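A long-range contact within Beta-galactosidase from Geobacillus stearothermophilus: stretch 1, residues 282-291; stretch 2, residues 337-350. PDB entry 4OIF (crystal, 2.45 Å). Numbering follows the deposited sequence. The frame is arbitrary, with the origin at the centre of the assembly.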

# COMPACT_ATOMS: atom_id res chain seq x y z
N SER A 282 -21.99 13.05 23.91
CA SER A 282 -21.41 14.17 23.21
C SER A 282 -20.49 13.65 22.14
O SER A 282 -19.94 12.56 22.31
CB SER A 282 -20.65 15.10 24.16
OG SER A 282 -19.39 14.56 24.50
N TRP A 283 -20.31 14.39 21.05
CA TRP A 283 -19.40 13.88 20.02
C TRP A 283 -18.73 14.93 19.12
O TRP A 283 -19.03 16.11 19.18
CB TRP A 283 -20.13 12.85 19.14
CG TRP A 283 -21.06 13.37 18.08
CD1 TRP A 283 -22.29 13.96 18.26
CD2 TRP A 283 -20.87 13.28 16.66
NE1 TRP A 283 -22.85 14.26 17.03
CE2 TRP A 283 -22.00 13.85 16.04
CE3 TRP A 283 -19.84 12.78 15.86
CZ2 TRP A 283 -22.13 13.94 14.66
CZ3 TRP A 283 -19.97 12.87 14.48
CH2 TRP A 283 -21.10 13.45 13.90
N ASP A 284 -17.78 14.45 18.32
CA ASP A 284 -16.89 15.31 17.55
C ASP A 284 -17.09 15.13 16.06
O ASP A 284 -16.77 14.08 15.51
CB ASP A 284 -15.44 15.01 17.91
CG ASP A 284 -15.20 14.98 19.39
OD1 ASP A 284 -15.97 15.66 20.11
OD2 ASP A 284 -14.25 14.30 19.82
N ALA A 285 -17.59 16.16 15.41
CA ALA A 285 -17.94 16.07 14.00
C ALA A 285 -16.94 16.80 13.12
O ALA A 285 -16.72 18.00 13.28
CB ALA A 285 -19.34 16.62 13.77
N TYR A 286 -16.34 16.07 12.18
CA TYR A 286 -15.49 16.71 11.18
C TYR A 286 -15.85 16.25 9.77
O TYR A 286 -15.12 15.49 9.15
CB TYR A 286 -14.02 16.45 11.52
CG TYR A 286 -13.65 16.95 12.91
CD1 TYR A 286 -13.41 18.30 13.13
CD2 TYR A 286 -13.60 16.08 14.00
CE1 TYR A 286 -13.09 18.77 14.40
CE2 TYR A 286 -13.30 16.54 15.27
CZ TYR A 286 -13.04 17.89 15.47
OH TYR A 286 -12.73 18.37 16.72
N PRO A 287 -17.01 16.69 9.25
CA PRO A 287 -17.36 16.33 7.87
C PRO A 287 -16.43 17.01 6.88
O PRO A 287 -16.03 18.15 7.12
CB PRO A 287 -18.79 16.85 7.72
CG PRO A 287 -19.28 17.08 9.11
CD PRO A 287 -18.07 17.49 9.88
N ALA A 288 -16.10 16.33 5.78
CA ALA A 288 -15.21 16.90 4.79
C ALA A 288 -15.99 17.76 3.81
O ALA A 288 -16.15 17.40 2.64
CB ALA A 288 -14.44 15.82 4.07
N TRP A 289 -16.48 18.91 4.30
CA TRP A 289 -17.32 19.80 3.50
C TRP A 289 -16.60 20.29 2.25
O TRP A 289 -15.43 20.65 2.30
CB TRP A 289 -17.79 21.00 4.32
CG TRP A 289 -18.64 20.69 5.53
CD1 TRP A 289 -18.31 20.90 6.85
CD2 TRP A 289 -19.96 20.12 5.54
NE1 TRP A 289 -19.34 20.50 7.67
CE2 TRP A 289 -20.36 20.02 6.90
CE3 TRP A 289 -20.84 19.70 4.54
CZ2 TRP A 289 -21.60 19.50 7.27
CZ3 TRP A 289 -22.07 19.18 4.91
CH2 TRP A 289 -22.44 19.09 6.26
N HIS A 290 -17.34 20.28 1.14
CA HIS A 290 -16.88 20.80 -0.14
C HIS A 290 -15.85 19.90 -0.80
O HIS A 290 -15.08 20.35 -1.65
CB HIS A 290 -16.33 22.22 0.01
CG HIS A 290 -17.19 23.12 0.85
ND1 HIS A 290 -18.49 23.41 0.53
CD2 HIS A 290 -16.92 23.78 2.00
CE1 HIS A 290 -18.99 24.22 1.44
NE2 HIS A 290 -18.06 24.46 2.34
N ASN A 291 -15.85 18.62 -0.42
CA ASN A 291 -15.05 17.61 -1.11
C ASN A 291 -15.52 17.46 -2.55
O ASN A 291 -16.58 17.95 -2.91
CB ASN A 291 -15.09 16.25 -0.38
CG ASN A 291 -16.48 15.59 -0.42
OD1 ASN A 291 -16.90 15.04 -1.44
ND2 ASN A 291 -17.16 15.59 0.73
N LYS A 337 -14.54 25.50 5.40
CA LYS A 337 -15.93 25.80 5.14
C LYS A 337 -16.08 27.09 4.34
O LYS A 337 -15.44 28.11 4.64
CB LYS A 337 -16.70 25.93 6.46
CG LYS A 337 -16.91 24.62 7.19
CD LYS A 337 -17.45 24.86 8.59
CE LYS A 337 -18.07 23.60 9.17
NZ LYS A 337 -18.36 23.73 10.62
N ARG A 338 -16.92 27.05 3.32
CA ARG A 338 -17.29 28.24 2.56
C ARG A 338 -18.18 29.13 3.41
O ARG A 338 -18.84 28.63 4.31
CB ARG A 338 -18.02 27.85 1.26
CG ARG A 338 -17.10 27.80 0.07
CD ARG A 338 -16.00 26.77 0.27
NE ARG A 338 -15.03 26.85 -0.81
CZ ARG A 338 -13.73 27.01 -0.65
NH1 ARG A 338 -13.20 27.08 0.57
NH2 ARG A 338 -12.95 27.07 -1.72
N PRO A 339 -18.18 30.44 3.14
CA PRO A 339 -19.08 31.37 3.85
C PRO A 339 -20.49 30.80 3.95
O PRO A 339 -20.98 30.27 2.95
CB PRO A 339 -19.06 32.62 2.98
CG PRO A 339 -17.70 32.59 2.32
CD PRO A 339 -17.38 31.13 2.11
N GLY A 340 -21.10 30.85 5.13
CA GLY A 340 -22.44 30.35 5.32
C GLY A 340 -22.53 28.89 5.75
O GLY A 340 -23.49 28.48 6.41
N MET A 341 -21.52 28.10 5.39
CA MET A 341 -21.57 26.67 5.65
C MET A 341 -21.43 26.37 7.14
O MET A 341 -22.00 25.40 7.65
CB MET A 341 -20.48 25.95 4.85
CG MET A 341 -20.31 24.48 5.21
SD MET A 341 -21.81 23.51 4.99
CE MET A 341 -22.04 23.68 3.24
N HIS A 342 -20.66 27.20 7.85
CA HIS A 342 -20.50 26.97 9.27
C HIS A 342 -21.82 27.21 9.99
O HIS A 342 -22.27 26.38 10.80
CB HIS A 342 -19.42 27.86 9.87
CG HIS A 342 -19.25 27.64 11.34
ND1 HIS A 342 -19.01 26.39 11.88
CD2 HIS A 342 -19.35 28.49 12.39
CE1 HIS A 342 -18.94 26.49 13.19
NE2 HIS A 342 -19.15 27.75 13.53
N PHE A 343 -22.46 28.34 9.67
CA PHE A 343 -23.77 28.64 10.24
C PHE A 343 -24.76 27.48 9.98
O PHE A 343 -25.44 26.97 10.90
CB PHE A 343 -24.31 29.97 9.68
CG PHE A 343 -25.50 30.47 10.42
CD1 PHE A 343 -25.34 31.26 11.54
CD2 PHE A 343 -26.78 30.08 10.05
CE1 PHE A 343 -26.45 31.67 12.27
CE2 PHE A 343 -27.88 30.50 10.76
CZ PHE A 343 -27.71 31.29 11.87
N LEU A 344 -24.81 27.07 8.72
CA LEU A 344 -25.69 26.00 8.25
C LEU A 344 -25.49 24.70 9.02
O LEU A 344 -26.46 24.13 9.55
CB LEU A 344 -25.47 25.77 6.76
CG LEU A 344 -26.00 24.51 6.07
CD1 LEU A 344 -27.51 24.34 6.21
CD2 LEU A 344 -25.58 24.50 4.59
N SER A 345 -24.24 24.25 9.09
CA SER A 345 -23.91 23.01 9.79
C SER A 345 -24.23 23.08 11.29
O SER A 345 -24.70 22.11 11.89
CB SER A 345 -22.44 22.64 9.56
OG SER A 345 -21.53 23.54 10.17
N SER A 346 -23.98 24.24 11.90
CA SER A 346 -24.32 24.38 13.32
C SER A 346 -25.82 24.25 13.54
O SER A 346 -26.29 23.56 14.49
CB SER A 346 -23.80 25.72 13.84
OG SER A 346 -22.43 25.87 13.53
N MET A 347 -26.59 24.91 12.67
CA MET A 347 -28.04 24.81 12.77
C MET A 347 -28.49 23.36 12.57
O MET A 347 -29.42 22.91 13.25
CB MET A 347 -28.72 25.73 11.76
CG MET A 347 -28.45 27.20 12.02
SD MET A 347 -29.07 27.73 13.63
CE MET A 347 -27.59 28.42 14.34
N GLN A 348 -27.83 22.64 11.66
CA GLN A 348 -28.18 21.24 11.44
C GLN A 348 -27.94 20.43 12.70
O GLN A 348 -28.73 19.54 13.05
CB GLN A 348 -27.39 20.63 10.29
CG GLN A 348 -27.85 19.21 9.99
CD GLN A 348 -26.93 18.45 9.06
OE1 GLN A 348 -25.73 18.73 8.96
NE2 GLN A 348 -27.49 17.45 8.37
N MET A 349 -26.85 20.76 13.39
CA MET A 349 -26.54 20.08 14.63
C MET A 349 -27.64 20.31 15.66
O MET A 349 -28.09 19.35 16.30
CB MET A 349 -25.19 20.55 15.17
CG MET A 349 -24.02 19.88 14.47
SD MET A 349 -23.96 18.12 14.83
CE MET A 349 -22.71 17.60 13.66
N ILE A 350 -28.07 21.56 15.81
CA ILE A 350 -29.17 21.83 16.75
C ILE A 350 -30.47 21.13 16.33
O ILE A 350 -31.25 20.67 17.16
CB ILE A 350 -29.42 23.35 16.90
CG1 ILE A 350 -28.12 24.06 17.32
CG2 ILE A 350 -30.56 23.65 17.90
CD1 ILE A 350 -27.56 23.57 18.63
O HOH W 1 -19.02 20.96 10.60

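How do the two backbones approach one another? Stretch 1 begins as a strand at Ser-282 and runs on as loop, closing with a type II beta turn from Ala-288 to Asn-291; the side chain of Asn-291 supports that turn through ND2, which donates to the O of Ala-288 at 2.8 Å. Stretch 2 enters as a loop and becomes a helix at Met-341, with Gly-340 at the N-cap, where its phi of 91° would jam a CB against the carbonyl O of Pro-339. The backbones are nearer at the turn, where the CA atoms of Trp-289 and Lys-337 lie 6.4 Å apart, than at Ala-285 and Met-349, whose CA atoms are 9.5 Å apart. Nearly all of the contact involves side chains, and it buries 443 Å², both sides summed.

What does Trp-289 gain from its place? Its CB points toward stretch 2, and its broad indole meets several residues at once. Met-341 SD sits over one face, 4.1 Å from the centroid of the six-membered ring of Trp-289, a sulfur-aromatic contact that suits a polarizable thioether. Farther along the helix, Ser-345 CB lies 4.0 Å from Trp-289 CZ2, while Gln-348 OE1 lies at the ring edge, 4.3 Å from Trp-289 CH2. The aliphatic part of Lys-337 packs here too, its CE 3.6 Å from Trp-289 CD1.

How are the polar ends in this buried region satisfied? A water bridges the stretches, accepting from Trp-289 NE1 at 3.0 Å and from Lys-337 NZ at 2.8 Å. The same Lys-337 NZ donates to His-342 ND1 at 3.0 Å, so the long, extended lysine serves its own stretch as well as the interface.

Why does His-290 fit beside the start of stretch 2? With phi at 73°, it occupies the third position of the turn and directs its CB toward the other stretch. Arg-338 CD lies over the imidazole face, 3.7 Å from the His-290 ring centroid, in a CH-pi contact. His-290 NE2 approaches Arg-338 N to 3.0 Å, and its CE1 lies 3.6 Å from Met-341 CE, so Met-341 touches both aromatic residues of the turn.

What closes the other end? Met-349 points its CB sideways, but its flexible chain brings the methyl group closer: CE lies 3.5 Å from Ala-285 CB and 3.8 Å from Trp-283 CZ2. This apolar packing spans the wider backbone gap, with the short side chain of Ala-285 pointing toward the helix.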